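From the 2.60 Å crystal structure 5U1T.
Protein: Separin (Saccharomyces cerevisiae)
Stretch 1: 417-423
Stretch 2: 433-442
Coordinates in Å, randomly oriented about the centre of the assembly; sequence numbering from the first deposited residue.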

# COMPACT_ATOMS: atom_id res chain seq x y z
N LEU A 417 12.03 -37.60 31.42
CA LEU A 417 11.61 -37.22 32.75
C LEU A 417 10.79 -35.95 32.68
O LEU A 417 9.81 -35.79 33.42
CB LEU A 417 12.80 -37.03 33.67
CG LEU A 417 12.45 -36.84 35.14
CD1 LEU A 417 11.49 -37.90 35.58
CD2 LEU A 417 13.70 -36.86 35.97
N GLU A 418 11.21 -35.06 31.79
CA GLU A 418 10.47 -33.84 31.48
C GLU A 418 9.05 -34.20 31.04
O GLU A 418 8.08 -33.71 31.62
CB GLU A 418 11.20 -33.05 30.38
CG GLU A 418 10.63 -31.67 30.12
CD GLU A 418 10.41 -30.89 31.42
OE1 GLU A 418 11.40 -30.57 32.12
OE2 GLU A 418 9.23 -30.59 31.73
N ILE A 419 8.95 -35.06 30.03
CA ILE A 419 7.66 -35.54 29.56
C ILE A 419 6.84 -36.20 30.66
O ILE A 419 5.63 -35.97 30.78
CB ILE A 419 7.83 -36.55 28.42
CG1 ILE A 419 8.31 -35.83 27.16
CG2 ILE A 419 6.53 -37.27 28.16
CD1 ILE A 419 7.40 -34.71 26.70
N SER A 420 7.51 -37.00 31.48
CA SER A 420 6.82 -37.66 32.58
C SER A 420 6.09 -36.64 33.41
O SER A 420 4.87 -36.73 33.57
CB SER A 420 7.80 -38.47 33.45
OG SER A 420 8.11 -39.70 32.82
N ASN A 421 6.84 -35.67 33.90
CA ASN A 421 6.35 -34.58 34.70
C ASN A 421 5.16 -33.88 34.07
O ASN A 421 4.20 -33.53 34.72
CB ASN A 421 7.47 -33.58 34.84
CG ASN A 421 7.06 -32.39 35.64
OD1 ASN A 421 5.96 -32.31 36.11
ND2 ASN A 421 7.95 -31.46 35.78
N VAL A 422 5.28 -33.66 32.78
CA VAL A 422 4.22 -33.02 32.02
C VAL A 422 2.95 -33.84 32.16
O VAL A 422 1.88 -33.31 32.46
CB VAL A 422 4.57 -32.87 30.54
CG1 VAL A 422 3.34 -32.46 29.78
CG2 VAL A 422 5.69 -31.86 30.34
N LEU A 423 3.06 -35.15 31.94
CA LEU A 423 1.90 -36.03 31.96
C LEU A 423 1.30 -36.08 33.36
O LEU A 423 0.08 -36.11 33.54
CB LEU A 423 2.28 -37.41 31.49
CG LEU A 423 2.44 -37.48 29.98
CD1 LEU A 423 2.90 -38.86 29.53
CD2 LEU A 423 1.13 -37.11 29.34
N ARG A 433 6.53 -23.67 28.88
CA ARG A 433 7.74 -24.01 29.64
C ARG A 433 8.47 -25.20 29.03
O ARG A 433 9.69 -25.18 28.86
CB ARG A 433 7.40 -24.35 31.09
CG ARG A 433 7.00 -23.20 31.97
CD ARG A 433 6.75 -23.71 33.39
NE ARG A 433 6.28 -22.64 34.28
CZ ARG A 433 6.12 -22.77 35.60
NH1 ARG A 433 6.39 -23.93 36.21
NH2 ARG A 433 5.69 -21.72 36.32
N THR A 434 7.72 -26.26 28.73
CA THR A 434 8.32 -27.47 28.21
C THR A 434 8.98 -27.22 26.86
O THR A 434 10.13 -27.61 26.64
CB THR A 434 7.29 -28.59 28.07
OG1 THR A 434 6.77 -28.92 29.37
CG2 THR A 434 7.93 -29.83 27.46
N ILE A 435 8.25 -26.56 25.97
CA ILE A 435 8.73 -26.32 24.62
C ILE A 435 10.03 -25.53 24.68
O ILE A 435 10.97 -25.80 23.92
CB ILE A 435 7.66 -25.59 23.76
CG1 ILE A 435 6.37 -26.42 23.75
CG2 ILE A 435 8.14 -25.37 22.34
CD1 ILE A 435 5.34 -25.94 22.79
N LEU A 436 10.10 -24.58 25.60
CA LEU A 436 11.30 -23.75 25.74
C LEU A 436 12.43 -24.58 26.34
O LEU A 436 13.59 -24.36 26.00
CB LEU A 436 11.03 -22.52 26.60
CG LEU A 436 10.08 -21.46 26.03
CD1 LEU A 436 9.88 -20.33 27.02
CD2 LEU A 436 10.61 -20.94 24.71
N LYS A 437 12.08 -25.51 27.23
CA LYS A 437 13.05 -26.46 27.78
C LYS A 437 13.61 -27.36 26.69
O LYS A 437 14.82 -27.53 26.58
CB LYS A 437 12.43 -27.33 28.88
CG LYS A 437 12.29 -26.66 30.22
CD LYS A 437 11.98 -27.65 31.30
CE LYS A 437 12.20 -27.06 32.67
NZ LYS A 437 12.41 -28.13 33.71
N PHE A 438 12.70 -27.92 25.90
CA PHE A 438 13.08 -28.86 24.86
C PHE A 438 13.89 -28.14 23.79
O PHE A 438 14.73 -28.75 23.12
CB PHE A 438 11.84 -29.54 24.26
CG PHE A 438 11.60 -30.95 24.81
CD1 PHE A 438 12.17 -32.07 24.20
CD2 PHE A 438 10.80 -31.15 25.93
CE1 PHE A 438 11.95 -33.34 24.69
CE2 PHE A 438 10.58 -32.43 26.43
CZ PHE A 438 11.15 -33.53 25.81
N GLU A 439 13.68 -26.84 23.67
CA GLU A 439 14.57 -26.02 22.86
C GLU A 439 16.01 -26.17 23.37
O GLU A 439 16.93 -26.39 22.57
CB GLU A 439 14.15 -24.56 22.88
CG GLU A 439 15.01 -23.69 22.01
CD GLU A 439 14.33 -22.38 21.66
OE1 GLU A 439 13.58 -21.85 22.51
OE2 GLU A 439 14.54 -21.88 20.52
N LYS A 440 16.23 -26.08 24.68
CA LYS A 440 17.59 -26.12 25.19
C LYS A 440 18.19 -27.53 25.07
O LYS A 440 19.37 -27.65 24.72
CB LYS A 440 17.65 -25.61 26.64
CG LYS A 440 16.96 -24.25 26.84
CD LYS A 440 17.76 -23.22 27.68
CE LYS A 440 17.45 -21.78 27.22
NZ LYS A 440 18.29 -20.71 27.91
N PHE A 441 17.40 -28.57 25.34
CA PHE A 441 17.82 -29.97 25.10
C PHE A 441 18.28 -30.15 23.66
O PHE A 441 19.43 -30.53 23.41
CB PHE A 441 16.68 -30.98 25.37
CG PHE A 441 16.07 -30.88 26.74
CD1 PHE A 441 16.75 -30.30 27.80
CD2 PHE A 441 14.79 -31.37 26.96
CE1 PHE A 441 16.17 -30.21 29.04
CE2 PHE A 441 14.21 -31.27 28.21
CZ PHE A 441 14.90 -30.69 29.24
N ILE A 442 17.38 -29.86 22.71
CA ILE A 442 17.64 -30.08 21.30
C ILE A 442 18.94 -29.40 20.91
O ILE A 442 19.80 -30.01 20.28
CB ILE A 442 16.49 -29.57 20.42
CG1 ILE A 442 15.26 -30.42 20.66
CG2 ILE A 442 16.88 -29.65 18.95
CD1 ILE A 442 14.01 -29.89 20.03

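Two helical segments of separin, 417-423 and 433-442, pack almost exactly antiparallel: their N-to-C directions differ by 177°, and their axes come no closer than 11.2 Å. At that spacing the backbones stay apart and side chains bridge the gap, burying 278 Å² over both sides. Both segments belong to longer helices, held in the usual i to i+4 pattern by bonds such as Val422 N to Glu418 O (3.0 Å) and Phe438 N to Thr434 O (2.7 Å).

Along the second segment, Arg433 comes first and takes no part; its CA-to-CB bond points sideways and its extended side chain is exposed. Thr434 opens the contact. Its CA lies 7.5 Å from the CA of Glu418, the pair that sets the register, and its CA-to-CB bond points toward the first helix. With chi1 in the m well, Thr434 OG1 lies 3.3 Å from Val422 CG2, a close polar-to-methyl approach. The same Thr434 OG1 is 3.8 Å from Glu418 OE2, too long for a hydrogen bond, so the hydroxyl is a packing neighbour of the carboxylate. Ile435 and Leu436 follow on the part of the helix turned from the contact, and neither reaches the first segment.

One turn after Arg433, Lys437 returns to the interface. Its CA-to-CB bond points toward the partner, and beyond an m chi1 the chain runs extended through three t torsions, carrying the ammonium group to the Glu418 carboxylate. Lys437 NZ donates to Glu418 OE1 at 3.1 Å, a hydrogen bond within a salt bridge and the sole cross-helix hydrogen bond here. NZ is also hydrogen-bonded elsewhere in the structure.

Phe438 begins sideways, its chi1 of -100° lying between wells, but the end of its ring comes nearer the first helix. Phe438 CE2 is 3.8 Å from Glu418 CG, and Phe438 CZ is 3.9 Å from Ile419 CG1; both carbons meet the ring obliquely. Ile419 behaves similarly: its CA-to-CB bond is sideways while the end of its side chain approaches, so the two apolar groups meet through their outer parts. Glu439 and Lys440 are again out of reach.

Phe441, a turn beyond Lys437, points its CA-to-CB bond toward the first helix and brings CE2 to 4.1 Å from Glu418 CG, which lies at the ring edge, near its plane. Ile442 ends the segment without a contact.

Glu418 is thus the common partner of four residues, its side chain a knob in the hole formed by Thr434, Lys437, Phe438 and Phe441. It has 94 Å² covered by the second segment, more than any other residue. Its t, p conformation leaves CG beside the two phenylalanine rings while the carboxylate reaches Lys437. Glu418 is buried in the assembly; here its CG packs against the two phenylalanine rings, and its carboxylate is paired with the Lys437 ammonium group.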